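Local coordinates for protein dihydrodipicolinate synthase (Agrobacterium tumefaciens, PDB 3B4U) that probably catalyses an aldolase-type condensation of pyruvate with aspartate semialdehyde, the dihydrodipicolinate synthase step on the way to lysine, at residues G201-G206 with G228-R233. Sequence-based numbering, arbitrary orientation.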
loop_
_atom_site.group_PDB
_atom_site.type_symbol
_atom_site.label_atom_id
_atom_site.label_comp_id
_atom_site.label_asym_id
_atom_site.label_seq_id
_atom_site.Cartn_x
_atom_site.Cartn_y
_atom_site.Cartn_z
ATOM N N GLY B 201 0.312 -24.764 17.447
ATOM C CA GLY B 201 -0.009 -25.005 16.061
ATOM C C GLY B 201 0.935 -25.963 15.374
ATOM O O GLY B 201 0.505 -26.805 14.591
ATOM N N VAL B 202 2.224 -25.894 15.705
ATOM C CA VAL B 202 3.197 -26.847 15.206
ATOM C C VAL B 202 2.811 -28.259 15.652
ATOM O O VAL B 202 2.896 -29.208 14.882
ATOM C CB VAL B 202 4.617 -26.441 15.633
ATOM C CG1 VAL B 202 5.641 -27.554 15.407
ATOM C CG2 VAL B 202 5.030 -25.159 14.878
ATOM N N ARG B 203 2.363 -28.405 16.905
ATOM C CA ARG B 203 1.935 -29.710 17.391
ATOM C C ARG B 203 0.712 -30.240 16.630
ATOM O O ARG B 203 0.464 -31.449 16.654
ATOM C CB ARG B 203 1.716 -29.669 18.895
ATOM C CG ARG B 203 3.009 -29.483 19.675
ATOM C CD ARG B 203 2.846 -29.709 21.183
ATOM N NE ARG B 203 1.962 -28.747 21.832
ATOM C CZ ARG B 203 2.351 -27.579 22.357
ATOM N NH1 ARG B 203 3.604 -27.192 22.301
ATOM N NH2 ARG B 203 1.473 -26.797 22.956
ATOM N N LEU B 204 -0.053 -29.373 15.991
ATOM C CA LEU B 204 -1.187 -29.714 15.165
ATOM C C LEU B 204 -0.864 -29.728 13.684
ATOM O O LEU B 204 -1.786 -29.761 12.878
ATOM C CB LEU B 204 -2.332 -28.753 15.431
ATOM C CG LEU B 204 -3.037 -28.925 16.755
ATOM C CD1 LEU B 204 -3.859 -27.694 17.062
ATOM C CD2 LEU B 204 -3.924 -30.168 16.739
ATOM N N GLY B 205 0.411 -29.684 13.314
ATOM C CA GLY B 205 0.784 -29.812 11.917
ATOM C C GLY B 205 1.312 -28.552 11.270
ATOM O O GLY B 205 1.687 -28.583 10.097
ATOM N N GLY B 206 1.378 -27.451 11.997
ATOM C CA GLY B 206 1.980 -26.261 11.428
ATOM C C GLY B 206 3.420 -26.465 11.038
ATOM O O GLY B 206 4.161 -27.162 11.710
ATOM N N GLY B 228 8.121 -27.618 18.244
ATOM C CA GLY B 228 6.805 -27.618 18.848
ATOM C C GLY B 228 6.802 -27.545 20.361
ATOM O O GLY B 228 5.916 -28.093 21.001
ATOM N N LYS B 229 7.787 -26.874 20.943
ATOM C CA LYS B 229 7.882 -26.706 22.384
ATOM C C LYS B 229 7.484 -25.291 22.769
ATOM O O LYS B 229 7.992 -24.315 22.223
ATOM C CB LYS B 229 9.318 -26.976 22.831
ATOM C CG LYS B 229 9.862 -28.323 22.496
ATOM C CD LYS B 229 9.077 -29.441 23.036
ATOM C CE LYS B 229 9.865 -30.743 22.868
ATOM N NZ LYS B 229 8.977 -31.918 22.694
ATOM N N ASP B 230 6.620 -25.183 23.762
ATOM C CA ASP B 230 6.229 -23.884 24.286
ATOM C C ASP B 230 7.424 -23.143 24.864
ATOM O O ASP B 230 8.390 -23.755 25.347
ATOM C CB ASP B 230 5.210 -24.033 25.427
ATOM C CG ASP B 230 3.867 -24.577 25.007
ATOM O OD1 ASP B 230 3.563 -24.688 23.812
ATOM O OD2 ASP B 230 3.076 -24.832 25.948
ATOM N N ASP B 231 7.352 -21.829 24.854
ATOM C CA ASP B 231 8.301 -21.006 25.599
ATOM C C ASP B 231 7.553 -19.801 26.145
ATOM O O ASP B 231 7.440 -18.736 25.497
ATOM C CB ASP B 231 9.507 -20.568 24.771
ATOM C CG ASP B 231 10.600 -19.975 25.610
ATOM O OD1 ASP B 231 10.351 -19.557 26.788
ATOM O OD2 ASP B 231 11.758 -19.934 25.127
ATOM N N PRO B 232 7.026 -19.910 27.369
ATOM C CA PRO B 232 6.306 -18.803 27.973
ATOM C C PRO B 232 7.075 -17.489 28.036
ATOM O O PRO B 232 6.465 -16.425 28.005
ATOM C CB PRO B 232 5.969 -19.337 29.372
ATOM C CG PRO B 232 5.804 -20.812 29.138
ATOM C CD PRO B 232 6.943 -21.130 28.196
ATOM N N ARG B 233 8.392 -17.532 28.096
ATOM C CA ARG B 233 9.176 -16.298 28.140
ATOM C C ARG B 233 8.988 -15.470 26.863
ATOM O O ARG B 233 8.952 -14.259 26.900
ATOM C CB ARG B 233 10.662 -16.599 28.278
ATOM C CG ARG B 233 11.079 -17.385 29.510
ATOM C CD ARG B 233 12.533 -17.750 29.433
ATOM N NE ARG B 233 12.781 -18.624 28.277
ATOM C CZ ARG B 233 13.984 -18.946 27.824
ATOM N NH1 ARG B 233 15.082 -18.564 28.456
ATOM N NH2 ARG B 233 14.082 -19.682 26.733
#
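Both terminal nitrogens of Arg-203 converge on a single carboxylate oxygen, leaving the other oxygen of Asp-230 outside the grip. Arg-203 NH1 lies 2.9 Å and Arg-203 NH2 3.1 Å from Asp-230 OD1, which is gripped end-on and almost exactly in the guanidinium plane, yet both nitrogens reach it from above the carboxylate, whose plane is turned 60° away. Arg-203 NH1 also donates to Gly-228 O at 2.8 Å, tying backbone and acid together, and the three bonds hold the guanidinium's rotation. A bend at chi3 (-64°) brings the group to these acceptors. Arginine suits the place because its in-plane N-H groups can serve two acceptors at once, aspartate because it offers a charge-matched oxygen on a short side chain. One residue earlier, Val-202 sets a branched methyl, CG1, anti to its backbone N, 3.6 Å from Gly-228 CA. Glycine suits position 228 because Val-202 CG1 and Arg-203 CG crowd the site of a CB, and its phi is positive (67°). Beyond, Asp-231 N-caps helix 232-240 through Arg-233 N and clasps that arginine's guanidinium side-on. Helix 195-203 ends in a Schellman motif with Gly-205 as C-prime, pinned here to the linker after helix 218-225, on the outer helical layer of a TIM barrel.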